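Local atomic coordinates of dual specificity protein phosphatase 12 (Homo sapiens, PDB entry 4KI9), a protein that removes phosphate from phosphotyrosine, phosphoserine and phosphothreonine residues of proteins, the present chain being its catalytic domain. Residues Val54-Lys59 and Val93-Ala98; Asp63-Leu68 and Leu136-Ala141. The protein carries 2 engineered substitutions. One frame throughout, in Å; residues are numbered along the deposited sequence.

Contact 1: Val54-Lys59 and Val93-Ala98; sequences VPALDK and VSRSVA. With PO4 (phosphate ion), chain B.
The phosphate-binding P-loop of the protein tyrosine phosphatase CX5R signature ends at Arg95, and here it meets Ala56 and Asp58 of the loop that follows strand 50-55; the signature cysteine is replaced by the engineered Ser89. With the Arg95 chain bent at chi3 (-75°), the guanidinium presents its NE/NH2 edge to the phosphate and NH1 to the 54-59 loop. Arg95 NE gives a hydrogen bond to phosphate O2 (2.7 Å) and Arg95 NH2 one to O1 (2.8 Å), a two-pronged grip on an ion that probably came from the crystallisation liquor. Arg95 NH1 donates to Ala56 O at 2.8 Å; the acceptor lies 1° from the guanidinium plane and is met on a lone pair, geometry that would fix the group's rotation. Asp58 CB rests over one face of that group, 3.6 Å from Arg95 NE. Backbone N-H groups of Val93 and Ser94 both reach phosphate O3, while Arg95 N joins NE at O2. The place of Asp58 beside the phosphate is consistent with the family's general-acid loop. The Asp58 carboxylate is held twice at OD1, by Asn129 ND2 and by Ser94 OG, which approaches OD1 on the syn side at 2.6 Å, 30° out of the carboxylate plane.

Contact 2: Asp63-Leu68 and Leu136-Ala141; sequences DLLSHL and LKLYQA
Tyr139 has CG anti to its backbone N (chi1 -163°), which carries the ring from helix 130-141 toward Leu68; Leu68, with CG anti to its carbonyl carbon and chi2 near 180°, holds CD1 over one ring face. Leu68 CD1 stands 3.9 Å from the Tyr139 ring centroid and 15° off the normal, which qualifies as a CH-pi contact. Leu68 CD1 also meets Leu136 CD2 at 3.7 Å, the two leucine side chains crossing at about a right angle, so a single methyl is shared between ring and leucine. Farther along the same ring, Leu68 CB lies 3.8 Å from Tyr139 CE1. In the fold, this is where the turn leading into helix 68-80 packs on helix 130-141, and that turn is shaped by an Asx motif: Asp63 OD1 accepts from Ser66 N at 3.0 Å. Gln135 OE1, one residue before 136-141, takes the N-H groups of Leu64 and Leu65, adding a polar tie to the apolar packing. Leu65 divides its two methyls: CD1 approaches Tyr139 CD1 obliquely at 3.9 Å, and CD2 sits 4.0 Å from Leu138 CB. The phenol oxygen of Tyr139 is hydrogen-bonded to Asp69 OD2, just past Leu68.

The segments alternate along the chain: 54-59 and 63-68 come first, then 93-98 and 136-141, so the two contacts cross along the sequence within one phosphatase catalytic domain. Their centres lie 12 Å apart. Contact 1 sits where the loop just after strand 50-55 meets the P-loop and the start of helix 95-108 at the phosphate site, whereas contact 2 is buried between the turn before helix 68-80 and helix 130-141. They touch directly through Leu64, whose CD1 lies 3.8 Å from Ala98 CB and whose CD2 lies 4.0 Å from Ala56 CB. Phe132 also packs on Asp58, Ser94 and Arg95, so helix 130-141 borders the substrate site near its start and packs on 63-68 through its 136-141 end.

Contact 1: Val54-Lys59 and Val93-Ala98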
loop_
_atom_site.group_PDB
_atom_site.type_symbol
_atom_site.label_atom_id
_atom_site.label_comp_id
_atom_site.label_asym_id
_atom_site.label_seq_id
_atom_site.Cartn_x
_atom_site.Cartn_y
_atom_site.Cartn_z
ATOM N N VAL A 54 -2.154 -5.403 -7.502
ATOM C CA VAL A 54 -3.090 -5.827 -6.468
ATOM C C VAL A 54 -4.461 -5.278 -6.863
ATOM O O VAL A 54 -4.729 -4.091 -6.684
ATOM C CB VAL A 54 -2.674 -5.302 -5.062
ATOM C CG1 VAL A 54 -3.761 -5.604 -4.018
ATOM C CG2 VAL A 54 -1.305 -5.925 -4.624
ATOM N N PRO A 55 -5.305 -6.129 -7.460
ATOM C CA PRO A 55 -6.595 -5.656 -7.978
ATOM C C PRO A 55 -7.512 -5.333 -6.823
ATOM O O PRO A 55 -7.707 -6.168 -5.946
ATOM C CB PRO A 55 -7.123 -6.849 -8.788
ATOM C CG PRO A 55 -6.426 -8.042 -8.201
ATOM C CD PRO A 55 -5.060 -7.548 -7.783
ATOM N N ALA A 56 -8.035 -4.117 -6.812
ATOM C CA ALA A 56 -8.826 -3.651 -5.688
ATOM C C ALA A 56 -9.598 -2.401 -6.073
ATOM O O ALA A 56 -9.067 -1.506 -6.732
ATOM C CB ALA A 56 -7.931 -3.358 -4.502
ATOM N N LEU A 57 -10.855 -2.352 -5.654
ATOM C CA LEU A 57 -11.653 -1.152 -5.794
ATOM C C LEU A 57 -11.507 -0.330 -4.521
ATOM O O LEU A 57 -11.222 -0.870 -3.440
ATOM C CB LEU A 57 -13.120 -1.513 -6.021
ATOM C CG LEU A 57 -13.478 -2.307 -7.283
ATOM C CD1 LEU A 57 -14.932 -2.764 -7.231
ATOM C CD2 LEU A 57 -13.238 -1.482 -8.535
ATOM N N ASP A 58 -11.683 0.980 -4.647
ATOM C CA ASP A 58 -11.598 1.857 -3.490
ATOM C C ASP A 58 -12.914 1.854 -2.718
ATOM O O ASP A 58 -13.618 2.868 -2.673
ATOM C CB ASP A 58 -11.248 3.281 -3.910
ATOM C CG ASP A 58 -10.939 4.167 -2.724
ATOM O OD1 ASP A 58 -10.722 3.628 -1.613
ATOM O OD2 ASP A 58 -10.906 5.398 -2.906
ATOM N N LYS A 59 -13.250 0.713 -2.125
ATOM C CA LYS A 59 -14.499 0.582 -1.364
ATOM C C LYS A 59 -14.198 -0.032 -0.004
ATOM O O LYS A 59 -13.276 -0.838 0.116
ATOM C CB LYS A 59 -15.493 -0.305 -2.119
ATOM C CG LYS A 59 -15.929 0.238 -3.475
ATOM C CD LYS A 59 -16.922 -0.698 -4.156
ATOM C CE LYS A 59 -17.452 -0.112 -5.470
ATOM N NZ LYS A 59 -18.281 -1.089 -6.255
ATOM N N VAL A 93 -4.859 8.622 -2.994
ATOM C CA VAL A 93 -5.508 9.104 -1.770
ATOM C C VAL A 93 -5.933 8.006 -0.774
ATOM O O VAL A 93 -5.898 8.216 0.440
ATOM C CB VAL A 93 -6.725 9.997 -2.143
ATOM C CG1 VAL A 93 -7.742 10.058 -1.026
ATOM C CG2 VAL A 93 -6.254 11.385 -2.538
ATOM N N SER A 94 -6.298 6.829 -1.281
ATOM C CA SER A 94 -6.882 5.784 -0.434
ATOM C C SER A 94 -6.175 4.421 -0.548
ATOM O O SER A 94 -5.529 3.980 0.388
ATOM C CB SER A 94 -8.370 5.631 -0.735
ATOM O OG SER A 94 -8.957 4.618 0.063
ATOM N N ARG A 95 -6.301 3.757 -1.687
ATOM C CA ARG A 95 -5.698 2.426 -1.848
ATOM C C ARG A 95 -4.169 2.429 -1.682
ATOM O O ARG A 95 -3.602 1.610 -0.952
ATOM C CB ARG A 95 -6.091 1.827 -3.198
ATOM C CG ARG A 95 -7.548 1.350 -3.289
ATOM C CD ARG A 95 -7.954 1.062 -4.745
ATOM N NE ARG A 95 -8.181 2.294 -5.498
ATOM C CZ ARG A 95 -8.730 2.354 -6.710
ATOM N NH1 ARG A 95 -9.123 1.245 -7.319
ATOM N NH2 ARG A 95 -8.899 3.532 -7.309
ATOM N N SER A 96 -3.498 3.357 -2.352
ATOM C CA SER A 96 -2.042 3.422 -2.274
ATOM C C SER A 96 -1.622 3.888 -0.879
ATOM O O SER A 96 -0.646 3.401 -0.318
ATOM C CB SER A 96 -1.522 4.377 -3.340
ATOM O OG SER A 96 -2.193 5.621 -3.229
ATOM N N VAL A 97 -2.380 4.829 -0.320
ATOM C CA VAL A 97 -2.155 5.306 1.039
ATOM C C VAL A 97 -2.240 4.183 2.081
ATOM O O VAL A 97 -1.399 4.095 2.970
ATOM C CB VAL A 97 -3.154 6.445 1.394
ATOM C CG1 VAL A 97 -3.123 6.747 2.874
ATOM C CG2 VAL A 97 -2.823 7.699 0.584
ATOM N N ALA A 98 -3.248 3.322 1.965
ATOM C CA ALA A 98 -3.359 2.156 2.847
ATOM C C ALA A 98 -2.137 1.223 2.744
ATOM O O ALA A 98 -1.604 0.748 3.758
ATOM C CB ALA A 98 -4.644 1.390 2.553
HETATM P P PO4 B . -7.622 5.854 -4.634
HETATM O O1 PO4 B . -7.663 5.747 -6.140
HETATM O O2 PO4 B . -7.811 4.492 -4.019
HETATM O O3 PO4 B . -6.328 6.480 -4.180
HETATM O O4 PO4 B . -8.779 6.713 -4.170
#

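Contact 2: Asp63-Leu68 and Leu136-Ala141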
loop_
_atom_site.group_PDB
_atom_site.type_symbol
_atom_site.label_atom_id
_atom_site.label_comp_id
_atom_site.label_asym_id
_atom_site.label_seq_id
_atom_site.Cartn_x
_atom_site.Cartn_y
_atom_site.Cartn_z
ATOM N N ASP A 63 -11.453 -6.144 0.295
ATOM C CA ASP A 63 -10.514 -6.791 1.197
ATOM C C ASP A 63 -9.082 -6.522 0.754
ATOM O O ASP A 63 -8.536 -7.248 -0.082
ATOM C CB ASP A 63 -10.780 -8.300 1.258
ATOM C CG ASP A 63 -9.790 -9.037 2.151
ATOM O OD1 ASP A 63 -9.022 -8.385 2.886
ATOM O OD2 ASP A 63 -9.790 -10.286 2.143
ATOM N N LEU A 64 -8.479 -5.475 1.310
ATOM C CA LEU A 64 -7.059 -5.220 1.122
ATOM C C LEU A 64 -6.236 -6.014 2.127
ATOM O O LEU A 64 -5.093 -6.416 1.846
ATOM C CB LEU A 64 -6.753 -3.738 1.307
ATOM C CG LEU A 64 -6.656 -2.813 0.098
ATOM C CD1 LEU A 64 -5.908 -1.578 0.527
ATOM C CD2 LEU A 64 -5.960 -3.480 -1.075
ATOM N N LEU A 65 -6.812 -6.224 3.307
ATOM C CA LEU A 65 -6.113 -6.880 4.424
ATOM C C LEU A 65 -5.397 -8.169 4.020
ATOM O O LEU A 65 -4.249 -8.387 4.399
ATOM C CB LEU A 65 -7.091 -7.163 5.577
ATOM C CG LEU A 65 -6.538 -7.908 6.801
ATOM C CD1 LEU A 65 -5.336 -7.171 7.397
ATOM C CD2 LEU A 65 -7.630 -8.038 7.873
ATOM N N SER A 66 -6.079 -9.009 3.244
ATOM C CA SER A 66 -5.556 -10.311 2.853
ATOM C C SER A 66 -4.326 -10.201 1.951
ATOM O O SER A 66 -3.537 -11.136 1.870
ATOM C CB SER A 66 -6.652 -11.133 2.160
ATOM O OG SER A 66 -7.714 -11.420 3.071
ATOM N N HIS A 67 -4.164 -9.052 1.293
ATOM C CA HIS A 67 -3.035 -8.818 0.375
ATOM C C HIS A 67 -1.861 -8.034 0.965
ATOM O O HIS A 67 -0.849 -7.822 0.284
ATOM C CB HIS A 67 -3.529 -8.090 -0.880
ATOM C CG HIS A 67 -4.618 -8.815 -1.590
ATOM N ND1 HIS A 67 -5.950 -8.643 -1.276
ATOM C CD2 HIS A 67 -4.580 -9.762 -2.556
ATOM C CE1 HIS A 67 -6.684 -9.423 -2.049
ATOM N NE2 HIS A 67 -5.878 -10.113 -2.833
ATOM N N LEU A 68 -1.982 -7.604 2.220
ATOM C CA LEU A 68 -1.007 -6.688 2.799
ATOM C C LEU A 68 0.391 -7.277 2.972
ATOM O O LEU A 68 1.371 -6.592 2.722
ATOM C CB LEU A 68 -1.500 -6.096 4.140
ATOM C CG LEU A 68 -2.702 -5.151 4.075
ATOM C CD1 LEU A 68 -3.119 -4.668 5.497
ATOM C CD2 LEU A 68 -2.421 -3.977 3.126
ATOM N N LEU A 136 -6.426 -2.028 8.669
ATOM C CA LEU A 136 -5.093 -1.800 9.222
ATOM C C LEU A 136 -5.059 -1.952 10.744
ATOM O O LEU A 136 -4.036 -2.341 11.314
ATOM C CB LEU A 136 -4.545 -0.435 8.804
ATOM C CG LEU A 136 -4.159 -0.346 7.331
ATOM C CD1 LEU A 136 -3.747 1.074 6.993
ATOM C CD2 LEU A 136 -3.028 -1.314 7.025
ATOM N N LYS A 137 -6.175 -1.652 11.406
ATOM C CA LYS A 137 -6.258 -1.885 12.846
ATOM C C LYS A 137 -6.205 -3.379 13.132
ATOM O O LYS A 137 -5.528 -3.816 14.064
ATOM C CB LYS A 137 -7.524 -1.228 13.434
ATOM C CG LYS A 137 -7.395 0.283 13.458
ATOM C CD LYS A 137 -8.620 0.975 14.044
ATOM C CE LYS A 137 -8.443 2.478 13.965
ATOM N NZ LYS A 137 -9.738 3.204 14.020
ATOM N N LEU A 138 -6.883 -4.169 12.298
ATOM C CA LEU A 138 -6.828 -5.623 12.422
ATOM C C LEU A 138 -5.418 -6.145 12.173
ATOM O O LEU A 138 -4.950 -7.028 12.876
ATOM C CB LEU A 138 -7.789 -6.291 11.444
ATOM C CG LEU A 138 -9.268 -5.921 11.617
ATOM C CD1 LEU A 138 -10.104 -6.844 10.788
ATOM C CD2 LEU A 138 -9.701 -5.972 13.081
ATOM N N TYR A 139 -4.764 -5.602 11.149
ATOM C CA TYR A 139 -3.371 -5.914 10.828
ATOM C C TYR A 139 -2.452 -5.713 12.041
ATOM O O TYR A 139 -1.673 -6.594 12.376
ATOM C CB TYR A 139 -2.919 -5.023 9.670
ATOM C CG TYR A 139 -1.665 -5.448 8.911
ATOM C CD1 TYR A 139 -1.539 -6.733 8.383
ATOM C CD2 TYR A 139 -0.653 -4.528 8.655
ATOM C CE1 TYR A 139 -0.412 -7.103 7.646
ATOM C CE2 TYR A 139 0.483 -4.886 7.923
ATOM C CZ TYR A 139 0.587 -6.167 7.415
ATOM O OH TYR A 139 1.698 -6.524 6.687
ATOM N N GLN A 140 -2.552 -4.558 12.694
ATOM C CA GLN A 140 -1.813 -4.297 13.932
ATOM C C GLN A 140 -2.192 -5.311 15.024
ATOM O O GLN A 140 -1.324 -5.936 15.647
ATOM C CB GLN A 140 -2.089 -2.870 14.425
ATOM C CG GLN A 140 -1.455 -2.521 15.781
ATOM C CD GLN A 140 -1.794 -1.109 16.234
ATOM O OE1 GLN A 140 -2.161 -0.257 15.422
ATOM N NE2 GLN A 140 -1.675 -0.856 17.538
ATOM N N ALA A 141 -3.490 -5.479 15.246
ATOM C CA ALA A 141 -3.967 -6.399 16.275
ATOM C C ALA A 141 -3.454 -7.825 16.057
ATOM O O ALA A 141 -3.277 -8.571 17.013
ATOM C CB ALA A 141 -5.498 -6.380 16.350
#